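Local coordinates for protein beta-Ala-His dipeptidase (Homo sapiens, PDB 3DLJ) that hydrolyses Xaa-His dipeptides, carnosine and anserine above all, as a secreted zinc-dependent metallopeptidase of the M20 family, at residues Glu14-Tyr19 / Leu161-Pro166; Ser225-Glu230 / Gly349-Arg354; Leu258-Asp263 / Arg370-Val375. One frame throughout, in Å; residues are numbered along the deposited sequence.

Interaction 1 of 3, residues Glu14-Tyr19 / Leu161-Pro166; sequences EKVFQY and LEQDLP
L161 carries most of this contact, resting its two methyl branches on one flank of the helix that holds K15, V16 and Y19. Its CG lies anti to the carbonyl carbon (chi1 -59°), and the branches part from there. CD1 comes down on the helix backbone, with K15 O 3.7 Å from L161 CD1 and V16 N 3.8 Å from the same methyl. CD2 goes to the aromatic side, where it sits 4.0 Å from Y19 CD1. The Y19 and L161 side chains slide past each other in opposite directions, and the methyl meets the ring obliquely. V16 adds a looser apolar touch, its CG2 4.3 Å from L161 CD1.

Helix 141-160 has just ended here. E162 takes positive phi in a Schellman motif, and the chain turns off toward strand 168-174 of the large mixed sheet in this M20 peptidase. Helix 13-22, near the N terminus, packs against that turn in a surface contact.

The extended Q163 side chain crosses that of V16 at about a right angle, its end near V16 CG2. The surroundings extend the packing: Y19 also touches A157 and A160 of helix 141-160 and stacks its ring with H23, while V16 reaches A475 of helix 464-482.

Interaction 2 of 3, residues Ser225-Glu230 / Gly349-Arg354; sequences SYFMVE and GKFSIR
Y226 carries CG anti to the backbone N (chi1 -152°) on one face of the sheet; on the other, F351 puts CG between the backbone N and the carbonyl carbon (chi1 72°). F227 CB sits over the F351 ring, 3.7 Å from its centroid, in a CH-pi contact. The two phenyl planes, 13° apart, are slid so far that they barely overlap. V229 CG2 comes to the edge of the F351 ring in its plane, 3.5 Å from F351 CE2. V368 of helix 361-377 packs against both phenylalanines.

The Y226 ring has F351 O over one face, 4.1 Å above its plane and offset toward the rim. Y226 OH is 3.5 Å from K350 CB, and Y226 CD1 lies 3.7 Å from S352 CB. The K350 chain also runs by M228, its ammonium paired with E331, while S352 OG bonds to H328. An alanine in place of Y226 would probably open a gap beside S352 CB and K350 CB and leave the H328 ring without its aromatic neighbour.

The hydrogen-bonded pairs are S225/I353, F227/F351 and V229/G349, with Y226/S352 and M228/K350 non-hydrogen-bonded between them. F227 N to F351 O, at 2.7 Å, is nearly straight, and I353 O accepts from both N and OG of S225. This is a regular antiparallel ladder within the smaller mixed sheet, helix-covered on its phenylalanine face, as in the M20 dimerisation domain.

Interaction 3 of 3, residues Leu258-Asp263 / Arg370-Val375; sequences LGSLVD and RHLEDV
H371 points its ring from helix 361-377 at S260 in the loop that follows helix 250-258. CG of H371 is anti to the backbone N (chi1 171°), and NE2 at the far end of the ring meets two oxygens of the one serine. S260 OG lies 3.0 Å from H371 NE2, tilted 28° out of the ring plane. S260 O is also 3.0 Å from H371 NE2, but that bond is bent and weak, with an angle of 131° at the hydrogen.

V375, one turn further along the helix, stands over a face of the same imidazole. Its CG2 is 3.9 Å above the H371 ring plane, displaced toward the rim, and 3.7 Å from S260 OG. The serine hydroxyl is therefore met by the imidazole nitrogen and by a valine methyl.

Next to the serine in the chain, L261 approaches the helix with one branch only. L261 CD2 is 4.0 Å from L372 CD2, the two leucines crossing at about a right angle, and 4.1 Å from H371 CD2, where it meets the ring obliquely. Both leucines also pack on F351 of strand 346-355. The type I turn from L258 to L261 presents S260 to the helix, and the L261 side chain comes round to it with its CD2 end; V270 lies against both L261 and H371.

The hydroxyl has a second partner, the backbone O of L257 in the last turn of the preceding helix. The single N-H of NE2 serves both serine oxygens, S260 O the more weakly. NE2 donates to OG and the hydroxyl in turn gives its own proton to L257 O, a short chain of hydrogen bonds from helix to helix end beside an apolar leucine pair.

How the interactions relate
From the N terminus, interaction 1 comes first: it brings helix 13-22 onto the turn after helix 141-160, closing a loop of 141 residues at one extremity of the large-sheet part. It closes before the others open and lies on the opposite side of the chain's centre, its centre about 48 Å from that of interaction 2. The other two cross: 225-230 and 258-263 come in order, then 349-354 closes interaction 2 and 370-375 closes interaction 3. Their centres are about 12 Å apart. They touch where V229 CG2 lies 3.7 Å from L372 CD1. Together they tie the smaller sheet to helix 361-377 and the loop after helix 250-258.

Interaction 1 of 3, residues Glu14-Tyr19 / Leu161-Pro166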
loop_
_atom_site.group_PDB
_atom_site.type_symbol
_atom_site.label_atom_id
_atom_site.label_comp_id
_atom_site.label_asym_id
_atom_site.label_seq_id
_atom_site.Cartn_x
_atom_site.Cartn_y
_atom_site.Cartn_z
ATOM N N GLU A 14 -6.395 -9.909 29.588
ATOM C CA GLU A 14 -7.502 -9.186 30.176
ATOM C C GLU A 14 -7.034 -7.816 30.645
ATOM O O GLU A 14 -7.697 -6.833 30.375
ATOM C CB GLU A 14 -8.090 -9.970 31.361
ATOM C CG GLU A 14 -9.576 -9.682 31.621
ATOM N N LYS A 15 -5.886 -7.763 31.325
ATOM C CA LYS A 15 -5.352 -6.529 31.896
ATOM C C LYS A 15 -4.803 -5.645 30.806
ATOM O O LYS A 15 -5.047 -4.442 30.817
ATOM C CB LYS A 15 -4.275 -6.823 32.947
ATOM C CG LYS A 15 -4.827 -6.816 34.354
ATOM C CD LYS A 15 -4.625 -8.130 35.082
ATOM C CE LYS A 15 -5.476 -8.187 36.339
ATOM N NZ LYS A 15 -5.516 -9.548 36.930
ATOM N N VAL A 16 -4.073 -6.249 29.863
ATOM C CA VAL A 16 -3.609 -5.572 28.640
ATOM C C VAL A 16 -4.777 -4.970 27.850
ATOM O O VAL A 16 -4.709 -3.833 27.442
ATOM C CB VAL A 16 -2.768 -6.522 27.731
ATOM C CG1 VAL A 16 -2.596 -5.936 26.349
ATOM C CG2 VAL A 16 -1.416 -6.772 28.332
ATOM N N PHE A 17 -5.847 -5.737 27.669
ATOM C CA PHE A 17 -7.068 -5.282 26.980
ATOM C C PHE A 17 -7.749 -4.147 27.737
ATOM O O PHE A 17 -8.191 -3.174 27.120
ATOM C CB PHE A 17 -8.061 -6.442 26.795
ATOM C CG PHE A 17 -7.732 -7.382 25.646
ATOM C CD1 PHE A 17 -6.444 -7.464 25.112
ATOM C CD2 PHE A 17 -8.723 -8.206 25.112
ATOM C CE1 PHE A 17 -6.151 -8.340 24.074
ATOM C CE2 PHE A 17 -8.437 -9.081 24.060
ATOM C CZ PHE A 17 -7.148 -9.153 23.551
ATOM N N GLN A 18 -7.847 -4.288 29.063
ATOM C CA GLN A 18 -8.367 -3.237 29.935
ATOM C C GLN A 18 -7.574 -1.948 29.733
ATOM O O GLN A 18 -8.167 -0.894 29.581
ATOM C CB GLN A 18 -8.297 -3.625 31.428
ATOM C CG GLN A 18 -9.115 -4.824 31.873
ATOM C CD GLN A 18 -8.782 -5.284 33.332
ATOM O OE1 GLN A 18 -8.310 -4.488 34.183
ATOM N NE2 GLN A 18 -9.040 -6.557 33.613
ATOM N N TYR A 19 -6.241 -2.044 29.764
ATOM C CA TYR A 19 -5.323 -0.900 29.543
ATOM C C TYR A 19 -5.626 -0.187 28.219
ATOM O O TYR A 19 -5.816 1.028 28.180
ATOM C CB TYR A 19 -3.842 -1.353 29.608
ATOM C CG TYR A 19 -2.822 -0.231 29.525
ATOM C CD1 TYR A 19 -2.224 0.304 30.677
ATOM C CD2 TYR A 19 -2.466 0.307 28.290
ATOM C CE1 TYR A 19 -1.276 1.355 30.585
ATOM C CE2 TYR A 19 -1.556 1.332 28.187
ATOM C CZ TYR A 19 -0.961 1.860 29.326
ATOM O OH TYR A 19 -0.058 2.893 29.137
ATOM N N LEU A 161 2.399 -2.061 32.131
ATOM C CA LEU A 161 1.960 -2.993 33.179
ATOM C C LEU A 161 3.052 -3.911 33.738
ATOM O O LEU A 161 2.779 -4.742 34.595
ATOM C CB LEU A 161 0.779 -3.841 32.683
ATOM C CG LEU A 161 -0.474 -3.078 32.249
ATOM C CD1 LEU A 161 -1.468 -3.988 31.553
ATOM C CD2 LEU A 161 -1.107 -2.353 33.426
ATOM N N GLU A 162 4.284 -3.742 33.270
ATOM C CA GLU A 162 5.412 -4.603 33.652
ATOM C C GLU A 162 5.067 -6.073 33.430
ATOM O O GLU A 162 5.443 -6.957 34.201
ATOM C CB GLU A 162 5.871 -4.339 35.096
ATOM C CG GLU A 162 6.306 -2.899 35.345
ATOM C CD GLU A 162 6.291 -2.523 36.818
ATOM O OE1 GLU A 162 6.997 -3.191 37.612
ATOM O OE2 GLU A 162 5.580 -1.551 37.177
ATOM N N GLN A 163 4.325 -6.315 32.364
ATOM C CA GLN A 163 4.100 -7.650 31.927
ATOM C C GLN A 163 5.140 -8.007 30.850
ATOM O O GLN A 163 5.347 -7.274 29.885
ATOM C CB GLN A 163 2.665 -7.843 31.447
ATOM C CG GLN A 163 2.365 -9.289 31.040
ATOM C CD GLN A 163 0.898 -9.550 30.766
ATOM O OE1 GLN A 163 0.029 -8.763 31.169
ATOM N NE2 GLN A 163 0.607 -10.682 30.094
ATOM N N ASP A 164 5.816 -9.121 31.095
ATOM C CA ASP A 164 6.676 -9.805 30.163
ATOM C C ASP A 164 6.006 -9.897 28.796
ATOM O O ASP A 164 4.874 -10.399 28.679
ATOM C CB ASP A 164 6.929 -11.221 30.716
ATOM C CG ASP A 164 7.958 -12.013 29.902
ATOM O OD1 ASP A 164 9.125 -11.546 29.801
ATOM O OD2 ASP A 164 7.597 -13.119 29.396
ATOM N N LEU A 165 6.700 -9.393 27.775
ATOM C CA LEU A 165 6.310 -9.599 26.384
ATOM C C LEU A 165 6.665 -11.042 25.996
ATOM O O LEU A 165 7.791 -11.487 26.209
ATOM C CB LEU A 165 7.018 -8.588 25.466
ATOM C CG LEU A 165 6.415 -7.175 25.303
ATOM C CD1 LEU A 165 7.493 -6.136 25.064
ATOM C CD2 LEU A 165 5.350 -7.097 24.209
ATOM N N PRO A 166 5.693 -11.789 25.458
ATOM C CA PRO A 166 5.857 -13.205 25.092
ATOM C C PRO A 166 6.983 -13.510 24.069
ATOM O O PRO A 166 7.585 -14.595 24.101
ATOM C CB PRO A 166 4.492 -13.548 24.497
ATOM C CG PRO A 166 3.539 -12.571 25.166
ATOM C CD PRO A 166 4.321 -11.313 25.195
#

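Interaction 2 of 3, residues Ser225-Glu230 / Gly349-Arg354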
loop_
_atom_site.group_PDB
_atom_site.type_symbol
_atom_site.label_atom_id
_atom_site.label_comp_id
_atom_site.label_asym_id
_atom_site.label_seq_id
_atom_site.Cartn_x
_atom_site.Cartn_y
_atom_site.Cartn_z
ATOM N N SER A 225 2.617 -3.381 -13.327
ATOM C CA SER A 225 3.479 -2.801 -14.329
ATOM C C SER A 225 2.964 -1.392 -14.656
ATOM O O SER A 225 1.831 -1.215 -15.103
ATOM C CB SER A 225 3.574 -3.717 -15.552
ATOM O OG SER A 225 2.281 -4.043 -16.021
ATOM N N TYR A 226 3.786 -0.391 -14.373
ATOM C CA TYR A 226 3.428 0.985 -14.583
ATOM C C TYR A 226 4.053 1.497 -15.890
ATOM O O TYR A 226 5.265 1.408 -16.082
ATOM C CB TYR A 226 3.879 1.827 -13.375
ATOM C CG TYR A 226 3.009 3.063 -13.177
ATOM C CD1 TYR A 226 1.936 3.056 -12.281
ATOM C CD2 TYR A 226 3.245 4.227 -13.932
ATOM C CE1 TYR A 226 1.132 4.184 -12.113
ATOM C CE2 TYR A 226 2.457 5.350 -13.778
ATOM C CZ TYR A 226 1.406 5.324 -12.875
ATOM O OH TYR A 226 0.674 6.465 -12.746
ATOM N N PHE A 227 3.210 2.010 -16.786
ATOM C CA PHE A 227 3.650 2.509 -18.083
ATOM C C PHE A 227 3.493 4.023 -18.190
ATOM O O PHE A 227 2.551 4.607 -17.669
ATOM C CB PHE A 227 2.908 1.805 -19.234
ATOM C CG PHE A 227 3.261 0.344 -19.379
ATOM C CD1 PHE A 227 2.583 -0.628 -18.647
ATOM C CD2 PHE A 227 4.274 -0.054 -20.236
ATOM C CE1 PHE A 227 2.920 -1.964 -18.758
ATOM C CE2 PHE A 227 4.613 -1.405 -20.357
ATOM C CZ PHE A 227 3.933 -2.356 -19.609
ATOM N N MET A 228 4.468 4.645 -18.826
ATOM C CA MET A 228 4.403 6.028 -19.205
ATOM C C MET A 228 4.496 6.055 -20.710
ATOM O O MET A 228 5.366 5.413 -21.281
ATOM C CB MET A 228 5.572 6.780 -18.581
ATOM C CG MET A 228 5.494 6.790 -17.039
ATOM S SD MET A 228 6.644 8.020 -16.400
ATOM C CE MET A 228 6.296 7.846 -14.671
ATOM N N VAL A 229 3.591 6.785 -21.358
ATOM C CA VAL A 229 3.590 6.899 -22.808
ATOM C C VAL A 229 3.725 8.363 -23.189
ATOM O O VAL A 229 2.756 9.117 -23.110
ATOM C CB VAL A 229 2.284 6.330 -23.440
ATOM C CG1 VAL A 229 2.326 6.374 -24.998
ATOM C CG2 VAL A 229 1.996 4.926 -22.949
ATOM N N GLU A 230 4.925 8.750 -23.618
ATOM C CA GLU A 230 5.196 10.105 -24.057
ATOM C C GLU A 230 4.943 10.285 -25.557
ATOM O O GLU A 230 5.443 9.523 -26.382
ATOM C CB GLU A 230 6.620 10.514 -23.673
ATOM C CG GLU A 230 6.929 12.006 -23.879
ATOM C CD GLU A 230 8.436 12.326 -23.770
ATOM O OE1 GLU A 230 9.221 11.872 -24.613
ATOM O OE2 GLU A 230 8.831 13.043 -22.834
ATOM N N GLY A 349 1.002 9.898 -21.028
ATOM C CA GLY A 349 -0.088 9.112 -20.489
ATOM C C GLY A 349 0.450 8.162 -19.434
ATOM O O GLY A 349 1.562 7.653 -19.563
ATOM N N LYS A 350 -0.347 7.903 -18.396
ATOM C CA LYS A 350 0.028 6.968 -17.324
ATOM C C LYS A 350 -1.035 5.912 -17.131
ATOM O O LYS A 350 -2.235 6.213 -17.027
ATOM C CB LYS A 350 0.234 7.706 -16.000
ATOM C CG LYS A 350 0.984 9.035 -16.099
ATOM C CD LYS A 350 2.480 8.912 -15.953
ATOM C CE LYS A 350 3.116 10.279 -16.209
ATOM N NZ LYS A 350 3.398 11.017 -14.936
ATOM N N PHE A 351 -0.593 4.664 -17.073
ATOM C CA PHE A 351 -1.489 3.556 -16.840
ATOM C C PHE A 351 -0.689 2.366 -16.318
ATOM O O PHE A 351 0.525 2.324 -16.453
ATOM C CB PHE A 351 -2.277 3.185 -18.123
ATOM C CG PHE A 351 -1.440 2.502 -19.203
ATOM C CD1 PHE A 351 -1.338 1.112 -19.247
ATOM C CD2 PHE A 351 -0.764 3.249 -20.154
ATOM C CE1 PHE A 351 -0.600 0.471 -20.234
ATOM C CE2 PHE A 351 -0.008 2.616 -21.154
ATOM C CZ PHE A 351 0.066 1.225 -21.196
ATOM N N SER A 352 -1.378 1.416 -15.712
ATOM C CA SER A 352 -0.700 0.250 -15.176
ATOM C C SER A 352 -1.568 -0.982 -15.330
ATOM O O SER A 352 -2.781 -0.896 -15.447
ATOM C CB SER A 352 -0.288 0.465 -13.699
ATOM O OG SER A 352 -1.403 0.782 -12.880
ATOM N N ILE A 353 -0.911 -2.126 -15.331
ATOM C CA ILE A 353 -1.558 -3.408 -15.394
ATOM C C ILE A 353 -1.150 -4.202 -14.151
ATOM O O ILE A 353 0.039 -4.472 -13.919
ATOM C CB ILE A 353 -1.166 -4.171 -16.702
ATOM C CG1 ILE A 353 -1.508 -3.325 -17.944
ATOM C CG2 ILE A 353 -1.850 -5.523 -16.766
ATOM C CD1 ILE A 353 -0.988 -3.888 -19.271
ATOM N N ARG A 354 -2.142 -4.584 -13.365
ATOM C CA ARG A 354 -1.938 -5.461 -12.240
ATOM C C ARG A 354 -1.706 -6.864 -12.731
ATOM O O ARG A 354 -2.403 -7.351 -13.626
ATOM C CB ARG A 354 -3.128 -5.372 -11.296
ATOM C CG ARG A 354 -3.345 -3.962 -10.758
ATOM C CD ARG A 354 -2.374 -3.609 -9.616
ATOM N NE ARG A 354 -2.534 -2.219 -9.159
ATOM C CZ ARG A 354 -1.784 -1.627 -8.221
ATOM N NH1 ARG A 354 -2.022 -0.362 -7.887
ATOM N NH2 ARG A 354 -0.802 -2.295 -7.615
#

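Interaction 3 of 3, residues Leu258-Asp263 / Arg370-Val375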
loop_
_atom_site.group_PDB
_atom_site.type_symbol
_atom_site.label_atom_id
_atom_site.label_comp_id
_atom_site.label_asym_id
_atom_site.label_seq_id
_atom_site.Cartn_x
_atom_site.Cartn_y
_atom_site.Cartn_z
ATOM N N LEU A 258 -4.104 5.579 -25.495
ATOM C CA LEU A 258 -4.795 5.205 -24.258
ATOM C C LEU A 258 -6.135 4.506 -24.494
ATOM O O LEU A 258 -6.500 3.591 -23.750
ATOM C CB LEU A 258 -5.009 6.454 -23.387
ATOM C CG LEU A 258 -3.761 7.188 -22.870
ATOM C CD1 LEU A 258 -4.171 8.432 -22.049
ATOM C CD2 LEU A 258 -2.841 6.254 -22.063
ATOM N N GLY A 259 -6.866 4.939 -25.523
ATOM C CA GLY A 259 -8.140 4.346 -25.873
ATOM C C GLY A 259 -8.076 2.975 -26.519
ATOM O O GLY A 259 -9.102 2.340 -26.710
ATOM N N SER A 260 -6.874 2.521 -26.850
ATOM C CA SER A 260 -6.651 1.239 -27.516
ATOM C C SER A 260 -6.363 0.075 -26.538
ATOM O O SER A 260 -6.145 -1.049 -26.963
ATOM C CB SER A 260 -5.459 1.391 -28.477
ATOM O OG SER A 260 -4.227 1.299 -27.748
ATOM N N LEU A 261 -6.364 0.365 -25.236
ATOM C CA LEU A 261 -5.835 -0.539 -24.207
ATOM C C LEU A 261 -6.846 -1.485 -23.565
ATOM O O LEU A 261 -6.501 -2.612 -23.236
ATOM C CB LEU A 261 -5.126 0.267 -23.100
ATOM C CG LEU A 261 -3.801 0.966 -23.463
ATOM C CD1 LEU A 261 -3.459 2.022 -22.419
ATOM C CD2 LEU A 261 -2.623 0.007 -23.700
ATOM N N VAL A 262 -8.080 -1.017 -23.376
ATOM C CA VAL A 262 -9.089 -1.744 -22.610
ATOM C C VAL A 262 -10.477 -1.470 -23.217
ATOM O O VAL A 262 -10.724 -0.396 -23.776
ATOM C CB VAL A 262 -9.012 -1.375 -21.082
ATOM C CG1 VAL A 262 -9.389 0.092 -20.820
ATOM C CG2 VAL A 262 -9.867 -2.305 -20.223
ATOM N N ASP A 263 -11.391 -2.427 -23.154
ATOM C CA ASP A 263 -12.720 -2.131 -23.696
ATOM C C ASP A 263 -13.734 -1.768 -22.601
ATOM O O ASP A 263 -13.370 -1.692 -21.412
ATOM C CB ASP A 263 -13.188 -3.218 -24.669
ATOM C CG ASP A 263 -13.595 -4.511 -23.984
ATOM O OD1 ASP A 263 -13.726 -4.549 -22.744
ATOM O OD2 ASP A 263 -13.806 -5.506 -24.707
ATOM N N ARG A 370 4.871 -3.228 -28.050
ATOM C CA ARG A 370 4.530 -3.617 -29.423
ATOM C C ARG A 370 3.140 -3.174 -29.804
ATOM O O ARG A 370 2.925 -2.658 -30.909
ATOM C CB ARG A 370 4.632 -5.134 -29.624
ATOM C CG ARG A 370 6.027 -5.632 -29.993
ATOM N N HIS A 371 2.191 -3.383 -28.897
ATOM C CA HIS A 371 0.834 -2.949 -29.135
ATOM C C HIS A 371 0.787 -1.442 -29.408
ATOM O O HIS A 371 0.227 -1.008 -30.421
ATOM C CB HIS A 371 -0.073 -3.362 -27.973
ATOM C CG HIS A 371 -1.439 -2.758 -28.036
ATOM N ND1 HIS A 371 -2.426 -3.233 -28.874
ATOM C CD2 HIS A 371 -1.977 -1.706 -27.376
ATOM C CE1 HIS A 371 -3.513 -2.499 -28.726
ATOM N NE2 HIS A 371 -3.267 -1.572 -27.819
ATOM N N LEU A 372 1.402 -0.660 -28.526
ATOM C CA LEU A 372 1.385 0.796 -28.644
ATOM C C LEU A 372 2.056 1.318 -29.919
ATOM O O LEU A 372 1.506 2.207 -30.574
ATOM C CB LEU A 372 1.948 1.457 -27.373
ATOM C CG LEU A 372 1.049 1.315 -26.131
ATOM C CD1 LEU A 372 1.753 1.785 -24.861
ATOM C CD2 LEU A 372 -0.302 2.026 -26.296
ATOM N N GLU A 373 3.233 0.761 -30.252
ATOM C CA GLU A 373 3.927 0.992 -31.526
ATOM C C GLU A 373 3.051 0.671 -32.719
ATOM O O GLU A 373 2.993 1.447 -33.669
ATOM C CB GLU A 373 5.239 0.187 -31.607
ATOM C CG GLU A 373 6.287 0.714 -30.639
ATOM C CD GLU A 373 7.541 -0.164 -30.482
ATOM O OE1 GLU A 373 7.615 -1.310 -30.999
ATOM O OE2 GLU A 373 8.465 0.322 -29.809
ATOM N N ASP A 374 2.355 -0.460 -32.687
ATOM C CA ASP A 374 1.455 -0.798 -33.790
ATOM C C ASP A 374 0.287 0.206 -33.946
ATOM O O ASP A 374 -0.050 0.608 -35.069
ATOM C CB ASP A 374 0.971 -2.250 -33.682
ATOM C CG ASP A 374 2.046 -3.267 -34.105
ATOM O OD1 ASP A 374 3.124 -2.860 -34.601
ATOM O OD2 ASP A 374 1.819 -4.491 -33.955
ATOM N N VAL A 375 -0.312 0.627 -32.835
ATOM C CA VAL A 375 -1.370 1.641 -32.891
ATOM C C VAL A 375 -0.817 2.972 -33.398
ATOM O O VAL A 375 -1.406 3.612 -34.271
ATOM C CB VAL A 375 -2.078 1.830 -31.523
ATOM C CG1 VAL A 375 -3.010 3.087 -31.528
ATOM C CG2 VAL A 375 -2.849 0.569 -31.156
#